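Local atomic coordinates of E3 ubiquitin-protein ligase ORTHRUS 2 (Arabidopsis thaliana, PDB entry 7DUF), a protein that probably transfers ubiquitin to target proteins as a RING-type E3 ligase, and carries a zinc-binding PHD finger whose H3K4 peptide recognition is abrogated. Residues L32-C37 with W59-C64; I9-C13 with T39-V43. One frame throughout, in Å; residues are numbered along the deposited sequence.

Contact 1: residues L32-C37 with W59-C64; sequences LTCGTC and WHCPDC. With ZN (zinc ion), chain C.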
loop_
_atom_site.group_PDB
_atom_site.type_symbol
_atom_site.label_atom_id
_atom_site.label_comp_id
_atom_site.label_asym_id
_atom_site.label_seq_id
_atom_site.Cartn_x
_atom_site.Cartn_y
_atom_site.Cartn_z
ATOM N N LEU A 32 -3.892 -4.957 2.683
ATOM C CA LEU A 32 -2.448 -4.770 2.715
ATOM C C LEU A 32 -1.775 -6.115 2.504
ATOM O O LEU A 32 -2.111 -7.090 3.184
ATOM C CB LEU A 32 -1.992 -4.156 4.043
ATOM C CG LEU A 32 -1.320 -2.783 3.983
ATOM C CD1 LEU A 32 -0.604 -2.478 5.288
ATOM C CD2 LEU A 32 -0.355 -2.711 2.807
ATOM N N THR A 33 -0.834 -6.170 1.567
ATOM C CA THR A 33 -0.075 -7.380 1.296
ATOM C C THR A 33 1.345 -7.223 1.823
ATOM O O THR A 33 1.925 -6.133 1.762
ATOM C CB THR A 33 -0.048 -7.704 -0.201
ATOM O OG1 THR A 33 1.068 -7.048 -0.817
ATOM C CG2 THR A 33 -1.335 -7.246 -0.871
ATOM N N CYS A 34 1.894 -8.314 2.346
ATOM C CA CYS A 34 3.229 -8.289 2.919
ATOM C C CYS A 34 4.282 -8.146 1.824
ATOM O O CYS A 34 4.127 -8.650 0.710
ATOM C CB CYS A 34 3.479 -9.564 3.727
ATOM S SG CYS A 34 5.097 -9.669 4.525
ATOM N N GLY A 35 5.360 -7.435 2.150
ATOM C CA GLY A 35 6.467 -7.305 1.224
ATOM C C GLY A 35 7.410 -8.486 1.191
ATOM O O GLY A 35 8.315 -8.522 0.352
ATOM N N THR A 36 7.216 -9.457 2.085
ATOM C CA THR A 36 8.081 -10.628 2.174
ATOM C C THR A 36 7.357 -11.870 1.663
ATOM O O THR A 36 7.757 -12.441 0.647
ATOM C CB THR A 36 8.565 -10.821 3.613
ATOM O OG1 THR A 36 9.479 -9.772 3.956
ATOM C CG2 THR A 36 9.265 -12.163 3.767
ATOM N N CYS A 37 6.293 -12.302 2.338
ATOM C CA CYS A 37 5.542 -13.484 1.936
ATOM C C CYS A 37 4.405 -13.173 0.971
ATOM O O CYS A 37 3.822 -14.106 0.409
ATOM C CB CYS A 37 4.978 -14.191 3.172
ATOM S SG CYS A 37 3.758 -13.218 4.086
ATOM N N TRP A 59 5.513 -2.523 4.024
ATOM C CA TRP A 59 4.857 -3.145 5.163
ATOM C C TRP A 59 5.221 -4.619 5.258
ATOM O O TRP A 59 5.291 -5.324 4.247
ATOM C CB TRP A 59 3.340 -2.995 5.064
ATOM C CG TRP A 59 2.623 -3.569 6.245
ATOM C CD1 TRP A 59 2.605 -3.069 7.513
ATOM C CD2 TRP A 59 1.833 -4.764 6.273
ATOM N NE1 TRP A 59 1.846 -3.874 8.328
ATOM C CE2 TRP A 59 1.361 -4.920 7.591
ATOM C CE3 TRP A 59 1.476 -5.713 5.311
ATOM C CZ2 TRP A 59 0.551 -5.988 7.971
ATOM C CZ3 TRP A 59 0.672 -6.771 5.689
ATOM C CH2 TRP A 59 0.217 -6.899 7.008
ATOM N N HIS A 60 5.444 -5.081 6.483
ATOM C CA HIS A 60 5.777 -6.472 6.756
ATOM C C HIS A 60 4.758 -7.038 7.734
ATOM O O HIS A 60 4.519 -6.456 8.797
ATOM C CB HIS A 60 7.201 -6.591 7.305
ATOM C CG HIS A 60 8.253 -6.168 6.328
ATOM N ND1 HIS A 60 8.154 -6.420 4.976
ATOM C CD2 HIS A 60 9.416 -5.497 6.500
ATOM C CE1 HIS A 60 9.214 -5.932 4.360
ATOM N NE2 HIS A 60 9.996 -5.365 5.261
ATOM N N CYS A 61 4.161 -8.169 7.364
ATOM C CA CYS A 61 3.037 -8.717 8.100
ATOM C C CYS A 61 3.473 -9.217 9.476
ATOM O O CYS A 61 4.659 -9.462 9.711
ATOM C CB CYS A 61 2.392 -9.844 7.296
ATOM S SG CYS A 61 3.224 -11.436 7.406
ATOM N N PRO A 62 2.525 -9.360 10.411
ATOM C CA PRO A 62 2.894 -9.794 11.769
ATOM C C PRO A 62 3.626 -11.124 11.817
ATOM O O PRO A 62 4.432 -11.341 12.729
ATOM C CB PRO A 62 1.539 -9.873 12.482
ATOM C CG PRO A 62 0.689 -8.883 11.771
ATOM C CD PRO A 62 1.107 -8.961 10.330
ATOM N N ASP A 63 3.371 -12.026 10.867
ATOM C CA ASP A 63 4.078 -13.303 10.867
ATOM C C ASP A 63 5.524 -13.146 10.411
ATOM O O ASP A 63 6.380 -13.955 10.786
ATOM C CB ASP A 63 3.346 -14.312 9.983
ATOM C CG ASP A 63 2.297 -15.101 10.744
ATOM O OD1 ASP A 63 2.561 -15.471 11.908
ATOM O OD2 ASP A 63 1.211 -15.349 10.181
ATOM N N CYS A 64 5.815 -12.121 9.611
ATOM C CA CYS A 64 7.169 -11.885 9.125
ATOM C C CYS A 64 7.952 -10.903 9.984
ATOM O O CYS A 64 9.187 -10.931 9.959
ATOM C CB CYS A 64 7.133 -11.370 7.683
ATOM S SG CYS A 64 6.641 -12.603 6.455
HETATM ZN ZN ZN C . 4.670 -11.697 5.597
#
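Leu32 lays its CD1 methyl over one face of the Trp59 indole, 3.6 Å from the centroid of the five-membered ring and 19° off its normal, a CH-pi contact; the closest pair, Leu32 CD1 and Trp59 CD2, is 3.5 Å apart. Beyond it the segments are joined by metal. The SG atoms of Cys34, Cys37, Cys61 and Cys64 each lie 2.3 Å from the zinc ion, so each segment supplies one CxxC pair to the four-cysteine site of the PHD finger. Cys34 SG also accepts backbone hydrogen bonds: from Cys61 N at 3.3 Å, nearly linear at 174°, from Thr36 N at 3.2 Å, and a weak one from Cys37 N at 3.6 Å. Such NH...S bonds are characteristic of zinc knuckles, where amides face the negatively charged thiolates. Gly35 N donates to Trp59 O at 3.0 Å and 152°, fixing 32-37 against the backbone of 59-64 beside the metal site. Leu32, in the middle of strand 31-33, also packs on Pro50 and on Leu57 of the second subunit, while Trp59, which follows helix 53-57, sets its ring edge-to-face with Trp41 of the neighbouring strand 40-42.

Contact 2: residues I9-C13 with T39-V43; sequences IQLPC and TPWHV. With ZN (zinc ion), chain D.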
loop_
_atom_site.group_PDB
_atom_site.type_symbol
_atom_site.label_atom_id
_atom_site.label_comp_id
_atom_site.label_asym_id
_atom_site.label_seq_id
_atom_site.Cartn_x
_atom_site.Cartn_y
_atom_site.Cartn_z
ATOM N N ILE A 9 -5.175 -12.972 18.784
ATOM C CA ILE A 9 -4.328 -13.365 17.665
ATOM C C ILE A 9 -4.872 -12.748 16.385
ATOM O O ILE A 9 -6.085 -12.600 16.203
ATOM C CB ILE A 9 -4.227 -14.900 17.549
ATOM C CG1 ILE A 9 -5.597 -15.547 17.758
ATOM C CG2 ILE A 9 -3.217 -15.443 18.549
ATOM C CD1 ILE A 9 -5.646 -17.011 17.367
ATOM N N GLN A 10 -3.962 -12.382 15.486
ATOM C CA GLN A 10 -4.316 -11.797 14.202
ATOM C C GLN A 10 -4.314 -12.872 13.125
ATOM O O GLN A 10 -3.473 -13.777 13.136
ATOM C CB GLN A 10 -3.342 -10.678 13.826
ATOM C CG GLN A 10 -2.990 -9.749 14.975
ATOM C CD GLN A 10 -1.719 -8.963 14.720
ATOM O OE1 GLN A 10 -1.715 -7.991 13.965
ATOM N NE2 GLN A 10 -0.627 -9.384 15.351
ATOM N N LEU A 11 -5.258 -12.767 12.190
ATOM C CA LEU A 11 -5.416 -13.750 11.133
ATOM C C LEU A 11 -5.341 -13.081 9.765
ATOM O O LEU A 11 -5.834 -11.960 9.598
ATOM C CB LEU A 11 -6.753 -14.493 11.269
ATOM C CG LEU A 11 -6.748 -15.698 12.214
ATOM C CD1 LEU A 11 -6.936 -15.247 13.654
ATOM C CD2 LEU A 11 -7.818 -16.707 11.829
ATOM N N PRO A 12 -4.736 -13.739 8.771
ATOM C CA PRO A 12 -4.630 -13.128 7.440
ATOM C C PRO A 12 -5.894 -13.301 6.614
ATOM O O PRO A 12 -6.979 -13.520 7.161
ATOM C CB PRO A 12 -3.446 -13.875 6.816
ATOM C CG PRO A 12 -3.528 -15.237 7.424
ATOM C CD PRO A 12 -4.070 -15.054 8.828
ATOM N N CYS A 13 -5.762 -13.204 5.296
ATOM C CA CYS A 13 -6.893 -13.344 4.392
ATOM C C CYS A 13 -6.913 -14.734 3.764
ATOM O O CYS A 13 -6.006 -15.550 3.947
ATOM C CB CYS A 13 -6.862 -12.263 3.308
ATOM S SG CYS A 13 -7.673 -10.714 3.780
ATOM N N THR A 39 1.355 -11.999 1.610
ATOM C CA THR A 39 0.057 -12.460 2.083
ATOM C C THR A 39 -0.845 -11.262 2.315
ATOM O O THR A 39 -0.418 -10.292 2.957
ATOM C CB THR A 39 0.199 -13.258 3.377
ATOM O OG1 THR A 39 1.239 -14.231 3.229
ATOM C CG2 THR A 39 -1.107 -13.965 3.713
ATOM N N PRO A 40 -2.075 -11.267 1.805
ATOM C CA PRO A 40 -2.978 -10.142 2.063
ATOM C C PRO A 40 -3.537 -10.198 3.476
ATOM O O PRO A 40 -3.906 -11.261 3.981
ATOM C CB PRO A 40 -4.083 -10.328 1.017
ATOM C CG PRO A 40 -4.094 -11.792 0.749
ATOM C CD PRO A 40 -2.674 -12.270 0.908
ATOM N N TRP A 41 -3.587 -9.034 4.116
ATOM C CA TRP A 41 -4.120 -8.901 5.463
ATOM C C TRP A 41 -5.182 -7.815 5.478
ATOM O O TRP A 41 -5.062 -6.805 4.777
ATOM C CB TRP A 41 -3.018 -8.561 6.477
ATOM C CG TRP A 41 -2.043 -9.670 6.708
ATOM C CD1 TRP A 41 -1.097 -10.121 5.837
ATOM C CD2 TRP A 41 -1.912 -10.468 7.891
ATOM N NE1 TRP A 41 -0.388 -11.153 6.401
ATOM C CE2 TRP A 41 -0.867 -11.384 7.663
ATOM C CE3 TRP A 41 -2.578 -10.497 9.121
ATOM C CZ2 TRP A 41 -0.471 -12.320 8.617
ATOM C CZ3 TRP A 41 -2.183 -11.428 10.068
ATOM C CH2 TRP A 41 -1.140 -12.326 9.810
ATOM N N HIS A 42 -6.226 -8.026 6.276
ATOM C CA HIS A 42 -7.254 -7.011 6.472
ATOM C C HIS A 42 -6.724 -5.976 7.455
ATOM O O HIS A 42 -6.546 -6.271 8.642
ATOM C CB HIS A 42 -8.547 -7.645 6.972
ATOM C CG HIS A 42 -9.712 -6.705 6.987
ATOM N ND1 HIS A 42 -10.890 -6.987 7.643
ATOM C CD2 HIS A 42 -9.877 -5.484 6.425
ATOM C CE1 HIS A 42 -11.731 -5.982 7.485
ATOM N NE2 HIS A 42 -11.141 -5.056 6.750
ATOM N N VAL A 43 -6.470 -4.760 6.964
ATOM C CA VAL A 43 -5.805 -3.746 7.779
ATOM C C VAL A 43 -6.662 -3.346 8.972
ATOM O O VAL A 43 -6.139 -2.891 9.996
ATOM C CB VAL A 43 -5.428 -2.526 6.912
ATOM C CG1 VAL A 43 -6.594 -1.551 6.801
ATOM C CG2 VAL A 43 -4.194 -1.835 7.473
HETATM ZN ZN ZN D . -11.182 -8.579 8.955
#
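A CH-pi contact of a proline with a tryptophan face joins two segments that run at a steep angle, their touching parts 108° apart from end to end, and only one backbone hydrogen bond links them. Pro12 CB lies 3.7 Å from the centroid of the Trp41 six-membered ring, 13° off the normal, which places it squarely over the face. The backbone takes part as well: Pro12 N lies over the same ring, 3.7 Å from Trp41 CZ3, whereas Gln10 C approaches the ring edge, 4.0 Å from that atom. The hydrogen bond, from Cys13 N to Pro40 O, measures 3.0 Å with an angle of 134°, so it is short but bent. Around it, Cys13 CB packs on Pro40 CG at 3.8 Å and Pro12 CB meets Thr39 CG2 at 3.9 Å, extending the apolar contact to the residue just before strand 40-42. Gln10 adds CB to the ring margin, 4.0 Å from Trp41 CZ3, while its OE1 is hydrogen-bonded to Ser47 N. His42 directs its ring elsewhere: its ND1 binds zinc at 2.1 Å, as the histidine ligand of the PHD finger's site with Cys19, Cys22 and Cys45, and its NE2 is hydrogen-bonded to Glu30. Trp41 and His42 are therefore successive residues with separate tasks, packing and metal binding. The irregular segment 9-13 thus lies across strand 40-42 of the finger's small two-stranded sheet, antiparallel to strand 31-33, while the Trp41 ring also meets Trp59 edge-to-face in the loop after helix 53-57.

How the contacts relate
The contact centres lie 9 Å apart and the four segments alternate along the chain: 9-13, 32-37, 39-43, 59-64. Contact 1 includes the end of strand 31-33 and contact 2 the whole of strand 40-42, antiparallel neighbours in the small sheet. They meet directly, with probable hydrogen bonds between Leu32 O and Trp41 N at 2.6 Å and between Cys34 N and Thr39 O at 3.1 Å; Cys61 CB also packs 3.2 Å from Trp41 NE1. The ligand pairs Cys19/Cys22 and His42/Cys45 bind one zinc and Cys34/Cys37 and Cys61/Cys64 the other, alternating along the chain: the cross-brace topology of PHD fingers, which holds together a chain with little regular secondary structure.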